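Local coordinates for protein ethylbenzene dehydrogenase alpha-subunit (Aromatoleum aromaticum, PDB 2IVF) that is the molybdenum-containing alpha-subunit of a multi-subunit dehydrogenase of the molybdopterin oxidoreductase family, carrying two pterin guanine dinucleotides and an iron/sulfur cluster, at residues 842-852 / 914-922. Sequence-based numbering, arbitrary orientation.
Sequences PFKITGGHPRV and KQCIVYFWD. With MGD (2-amino-5,6-dimercapto-7-methyl-3,7,8a,9-tetrahydro-8-oxa-1,3,9,10-tetraaza-anthracen-4-one guanosine dinucleotide), chain M.
Strands 843-846 and 915-917 run parallel, Lys844 opposite Gln915 and Thr846 opposite Ile917, their axes 4.7 Å apart and splayed by 31°. Four backbone hydrogen bonds join them: Lys844 N to Lys914 O, Cys916 N to Lys844 O, Thr846 N to Cys916 O and Val918 N to Thr846 O. Beyond Thr846 a water bridges the two chain segments; it accepts from Gly848 N at 3.0 Å and donates to Val918 O at 2.8 Å. On one side of the sheet the extended Gln915 chain reaches across to Thr846 at about a right angle, its NE2 giving OG1 a 3.0 Å hydrogen bond nearly in the amide plane; the same NE2 is also hydrogen-bonded to Asp284 OD1. With OG1 between backbone N and carbonyl carbon (chi1 66°), Thr846 turns its methyl toward the guanine of MGD. On the other side, Cys916 SG lies 3.8 Å from Ile845 CG1 and obliquely beside the Phe843 ring. The pair belongs to the mixed sheet of the molybdopterin dinucleotide binding domain, a family of the double-psi beta-barrel clan, with strands 969-975 and 873-877 flanking it. After Thr846, Gly847-Gly848 brings the chain against the diphosphate of MGD, where His849 N donates a 2.9 Å hydrogen bond to MGD O1B. The His849 ring is sandwiched: the edge of Phe920 meets one face, planes at 76°, and MGD C10 covers the opposite one, while NE2 is hydrogen-bonded to the second pterin, the guanylate ester MD1. Pro850 CD sits over the Phe920 face, 3.7 Å from its centroid, in a CH-pi contact, and Val852 CG2 touches Trp921 CH2.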
loop_
_atom_site.group_PDB
_atom_site.type_symbol
_atom_site.label_atom_id
_atom_site.label_comp_id
_atom_site.label_asym_id
_atom_site.label_seq_id
_atom_site.Cartn_x
_atom_site.Cartn_y
_atom_site.Cartn_z
ATOM N N PRO A 842 -20.430 21.390 -3.389
ATOM C CA PRO A 842 -19.316 22.155 -2.864
ATOM C C PRO A 842 -17.988 21.452 -2.654
ATOM O O PRO A 842 -16.992 22.160 -2.592
ATOM C CB PRO A 842 -19.854 22.668 -1.533
ATOM C CG PRO A 842 -20.682 21.612 -1.076
ATOM C CD PRO A 842 -21.319 20.968 -2.306
ATOM N N PHE A 843 -17.923 20.117 -2.563
ATOM C CA PHE A 843 -16.626 19.483 -2.369
ATOM C C PHE A 843 -16.079 19.072 -3.724
ATOM O O PHE A 843 -16.831 18.767 -4.644
ATOM C CB PHE A 843 -16.666 18.251 -1.466
ATOM C CG PHE A 843 -17.018 18.559 -0.047
ATOM C CD1 PHE A 843 -18.339 18.752 0.305
ATOM C CD2 PHE A 843 -16.021 18.707 0.936
ATOM C CE1 PHE A 843 -18.684 19.059 1.617
ATOM C CE2 PHE A 843 -16.368 19.015 2.248
ATOM C CZ PHE A 843 -17.685 19.173 2.588
ATOM N N LYS A 844 -14.768 19.105 -3.832
ATOM C CA LYS A 844 -14.046 18.494 -4.948
ATOM C C LYS A 844 -13.423 17.213 -4.443
ATOM O O LYS A 844 -12.624 17.229 -3.502
ATOM C CB LYS A 844 -13.003 19.444 -5.502
ATOM C CG LYS A 844 -13.577 20.458 -6.443
ATOM C CD LYS A 844 -12.436 21.106 -7.200
ATOM C CE LYS A 844 -12.932 22.081 -8.203
ATOM N NZ LYS A 844 -11.779 22.690 -8.898
ATOM N N ILE A 845 -13.802 16.087 -5.064
ATOM C CA ILE A 845 -13.355 14.805 -4.594
ATOM C C ILE A 845 -12.102 14.407 -5.353
ATOM O O ILE A 845 -12.060 14.436 -6.587
ATOM C CB ILE A 845 -14.493 13.736 -4.691
ATOM C CG1 ILE A 845 -14.101 12.459 -3.937
ATOM C CG2 ILE A 845 -14.916 13.450 -6.173
ATOM C CD1 ILE A 845 -15.366 11.690 -3.476
ATOM N N THR A 846 -11.094 14.010 -4.598
ATOM C CA THR A 846 -9.895 13.484 -5.163
ATOM C C THR A 846 -9.669 12.060 -4.644
ATOM O O THR A 846 -10.373 11.575 -3.731
ATOM C CB THR A 846 -8.657 14.379 -4.868
ATOM O OG1 THR A 846 -8.361 14.392 -3.466
ATOM C CG2 THR A 846 -8.857 15.833 -5.397
ATOM N N GLY A 847 -8.699 11.383 -5.237
ATOM C CA GLY A 847 -8.372 10.032 -4.845
ATOM C C GLY A 847 -6.893 9.732 -4.810
ATOM O O GLY A 847 -6.055 10.616 -4.689
ATOM N N GLY A 848 -6.584 8.452 -4.956
ATOM C CA GLY A 848 -5.181 8.042 -4.984
ATOM C C GLY A 848 -5.183 6.542 -4.888
ATOM O O GLY A 848 -6.176 5.915 -4.480
ATOM N N HIS A 849 -4.099 5.945 -5.318
ATOM C CA HIS A 849 -4.020 4.536 -5.266
ATOM C C HIS A 849 -3.760 4.181 -3.812
ATOM O O HIS A 849 -3.091 4.906 -3.104
ATOM C CB HIS A 849 -2.934 4.081 -6.228
ATOM C CG HIS A 849 -3.420 4.062 -7.651
ATOM N ND1 HIS A 849 -3.119 3.053 -8.536
ATOM C CD2 HIS A 849 -4.332 4.841 -8.267
ATOM C CE1 HIS A 849 -3.775 3.250 -9.670
ATOM N NE2 HIS A 849 -4.500 4.350 -9.544
ATOM N N PRO A 850 -4.353 3.104 -3.362
ATOM C CA PRO A 850 -4.357 2.743 -1.978
ATOM C C PRO A 850 -2.990 2.413 -1.435
ATOM O O PRO A 850 -2.217 1.700 -2.057
ATOM C CB PRO A 850 -5.278 1.546 -1.906
ATOM C CG PRO A 850 -5.385 1.053 -3.288
ATOM C CD PRO A 850 -5.141 2.183 -4.195
ATOM N N ARG A 851 -2.712 2.935 -0.263
ATOM C CA ARG A 851 -1.584 2.430 0.500
ATOM C C ARG A 851 -1.779 0.946 0.770
ATOM O O ARG A 851 -0.817 0.158 0.689
ATOM C CB ARG A 851 -1.507 3.103 1.840
ATOM C CG ARG A 851 -0.527 2.414 2.739
ATOM C CD ARG A 851 -0.387 3.131 4.060
ATOM N NE ARG A 851 0.462 4.273 3.972
ATOM C CZ ARG A 851 0.367 5.353 4.722
ATOM N NH1 ARG A 851 -0.673 5.564 5.523
ATOM N NH2 ARG A 851 1.251 6.306 4.535
ATOM N N VAL A 852 -3.026 0.552 1.021
ATOM C CA VAL A 852 -3.287 -0.699 1.760
ATOM C C VAL A 852 -3.405 -1.938 0.855
ATOM O O VAL A 852 -3.613 -3.062 1.320
ATOM C CB VAL A 852 -4.537 -0.543 2.646
ATOM C CG1 VAL A 852 -4.325 0.603 3.648
ATOM C CG2 VAL A 852 -5.801 -0.246 1.778
ATOM N N LYS A 914 -12.940 21.783 1.714
ATOM C CA LYS A 914 -13.788 21.548 0.522
ATOM C C LYS A 914 -13.140 20.606 -0.475
ATOM O O LYS A 914 -13.617 20.437 -1.569
ATOM C CB LYS A 914 -14.231 22.848 -0.142
ATOM C CG LYS A 914 -14.943 23.849 0.809
ATOM C CD LYS A 914 -15.980 23.217 1.736
ATOM C CE LYS A 914 -16.518 24.254 2.798
ATOM N NZ LYS A 914 -15.420 24.609 3.799
ATOM N N GLN A 915 -12.080 19.964 -0.057
ATOM C CA GLN A 915 -11.582 18.767 -0.734
ATOM C C GLN A 915 -12.130 17.591 0.082
ATOM O O GLN A 915 -12.254 17.705 1.296
ATOM C CB GLN A 915 -10.052 18.746 -0.719
ATOM C CG GLN A 915 -9.391 17.472 -1.309
ATOM C CD GLN A 915 -7.928 17.326 -0.959
ATOM O OE1 GLN A 915 -7.461 17.939 -0.029
ATOM N NE2 GLN A 915 -7.215 16.483 -1.703
ATOM N N CYS A 916 -12.419 16.456 -0.546
ATOM C CA CYS A 916 -12.503 15.202 0.220
ATOM C C CYS A 916 -11.822 14.152 -0.636
ATOM O O CYS A 916 -11.682 14.310 -1.860
ATOM C CB CYS A 916 -13.937 14.795 0.534
ATOM S SG CYS A 916 -14.989 14.574 -0.954
ATOM N N ILE A 917 -11.379 13.096 0.022
ATOM C CA ILE A 917 -10.516 12.120 -0.596
ATOM C C ILE A 917 -11.015 10.715 -0.348
ATOM O O ILE A 917 -11.291 10.346 0.805
ATOM C CB ILE A 917 -9.126 12.179 0.046
ATOM C CG1 ILE A 917 -8.573 13.619 0.008
ATOM C CG2 ILE A 917 -8.159 11.181 -0.634
ATOM C CD1 ILE A 917 -7.255 13.775 0.804
ATOM N N VAL A 918 -11.088 9.917 -1.411
ATOM C CA VAL A 918 -11.290 8.482 -1.278
ATOM C C VAL A 918 -10.252 7.771 -2.128
ATOM O O VAL A 918 -10.243 7.905 -3.341
ATOM C CB VAL A 918 -12.718 8.050 -1.743
ATOM C CG1 VAL A 918 -12.917 6.541 -1.554
ATOM C CG2 VAL A 918 -13.822 8.863 -1.038
ATOM N N TYR A 919 -9.326 7.101 -1.457
ATOM C CA TYR A 919 -8.352 6.218 -2.098
ATOM C C TYR A 919 -9.154 4.999 -2.421
ATOM O O TYR A 919 -9.990 4.621 -1.615
ATOM C CB TYR A 919 -7.275 5.831 -1.091
ATOM C CG TYR A 919 -6.493 7.017 -0.599
ATOM C CD1 TYR A 919 -5.532 7.596 -1.394
ATOM C CD2 TYR A 919 -6.694 7.531 0.684
ATOM C CE1 TYR A 919 -4.796 8.671 -0.937
ATOM C CE2 TYR A 919 -5.991 8.618 1.118
ATOM C CZ TYR A 919 -5.022 9.153 0.329
ATOM O OH TYR A 919 -4.311 10.237 0.730
ATOM N N PHE A 920 -9.011 4.428 -3.616
ATOM C CA PHE A 920 -10.098 3.562 -4.068
ATOM C C PHE A 920 -10.247 2.269 -3.320
ATOM O O PHE A 920 -9.307 1.783 -2.674
ATOM C CB PHE A 920 -10.092 3.348 -5.583
ATOM C CG PHE A 920 -8.916 2.604 -6.120
ATOM C CD1 PHE A 920 -8.788 1.255 -5.898
ATOM C CD2 PHE A 920 -7.984 3.238 -6.915
ATOM C CE1 PHE A 920 -7.744 0.556 -6.429
ATOM C CE2 PHE A 920 -6.913 2.529 -7.463
ATOM C CZ PHE A 920 -6.814 1.208 -7.249
ATOM N N TRP A 921 -11.454 1.710 -3.414
ATOM C CA TRP A 921 -11.829 0.476 -2.746
ATOM C C TRP A 921 -12.581 -0.382 -3.752
ATOM O O TRP A 921 -13.113 0.142 -4.761
ATOM C CB TRP A 921 -12.757 0.791 -1.560
ATOM C CG TRP A 921 -12.076 1.676 -0.549
ATOM C CD1 TRP A 921 -12.195 3.025 -0.438
ATOM C CD2 TRP A 921 -11.119 1.273 0.429
ATOM N NE1 TRP A 921 -11.410 3.502 0.608
ATOM C CE2 TRP A 921 -10.744 2.437 1.160
ATOM C CE3 TRP A 921 -10.613 0.040 0.824
ATOM C CZ2 TRP A 921 -9.817 2.406 2.193
ATOM C CZ3 TRP A 921 -9.704 0.009 1.838
ATOM C CH2 TRP A 921 -9.302 1.173 2.511
ATOM N N ASP A 922 -12.646 -1.688 -3.503
ATOM C CA ASP A 922 -13.423 -2.529 -4.395
ATOM C C ASP A 922 -14.873 -2.279 -4.116
ATOM O O ASP A 922 -15.240 -1.986 -2.987
ATOM C CB ASP A 922 -13.057 -3.998 -4.201
ATOM C CG ASP A 922 -13.336 -4.851 -5.424
ATOM O OD1 ASP A 922 -14.061 -4.421 -6.369
ATOM O OD2 ASP A 922 -12.852 -6.013 -5.368
HETATM P PB MGD M . -2.099 8.967 -7.189
HETATM O O1B MGD M . -2.134 7.888 -6.165
HETATM O O2B MGD M . -3.363 9.170 -7.943
HETATM O O3B MGD M . -0.949 8.860 -8.263
HETATM O O3A MGD M . 0.172 6.583 -8.047
HETATM P PA MGD M . 0.504 8.135 -8.214
HETATM O O1A MGD M . 1.300 8.498 -7.037
HETATM O O2A MGD M . 1.066 8.386 -9.528
HETATM O "O5'" MGD M . -1.714 10.364 -6.491
HETATM C "C5'" MGD M . -2.462 10.805 -5.348
HETATM C "C4'" MGD M . -2.148 12.269 -5.052
HETATM O "O4'" MGD M . -2.673 13.096 -6.080
HETATM C "C3'" MGD M . -3.027 12.575 -3.861
HETATM O "O3'" MGD M . -2.241 12.353 -2.697
HETATM C "C2'" MGD M . -3.364 14.058 -4.063
HETATM O "O2'" MGD M . -2.749 14.843 -3.025
HETATM C "C1'" MGD M . -2.771 14.380 -5.445
HETATM N N9 MGD M . -3.724 15.232 -6.195
HETATM C C8 MGD M . -5.017 14.999 -6.468
HETATM N N7 MGD M . -5.530 15.986 -7.212
HETATM C C5 MGD M . -4.513 16.861 -7.424
HETATM C C6 MGD M . -4.365 18.081 -8.069
HETATM O O6 MGD M . -5.271 18.692 -8.650
HETATM N N1 MGD M . -3.097 18.669 -8.055
HETATM C C2 MGD M . -1.973 18.130 -7.411
HETATM N N2 MGD M . -0.768 18.797 -7.439
HETATM N N3 MGD M . -2.133 16.941 -6.814
HETATM C C4 MGD M . -3.361 16.339 -6.795
HETATM C C10 MGD M . -0.592 5.906 -8.976
HETATM C C11 MGD M . 0.111 4.617 -9.323
HETATM O O11 MGD M . 0.284 3.910 -8.164
HETATM C C12 MGD M . -0.580 3.779 -10.409
HETATM S S12 MGD M . -1.446 4.524 -11.746
HETATM C C13 MGD M . -0.519 2.410 -10.345
HETATM S S13 MGD M . -1.275 1.469 -11.585
HETATM C C14 MGD M . 0.168 1.731 -9.210
HETATM N N15 MGD M . -0.900 1.309 -8.259
HETATM C C16 MGD M . -0.647 1.193 -6.879
HETATM C C17 MGD M . -1.555 0.671 -5.994
HETATM O O17 MGD M . -2.688 0.284 -6.370
HETATM N N18 MGD M . -1.191 0.610 -4.633
HETATM C C19 MGD M . 0.020 1.022 -4.172
HETATM N N19 MGD M . 0.262 0.923 -2.850
HETATM N N20 MGD M . 0.866 1.560 -5.062
HETATM C C21 MGD M . 0.575 1.619 -6.372
HETATM N N22 MGD M . 1.482 2.171 -7.272
HETATM C C23 MGD M . 1.081 2.776 -8.509
HETATM O O HOH W 1 -9.008 6.753 -5.618
#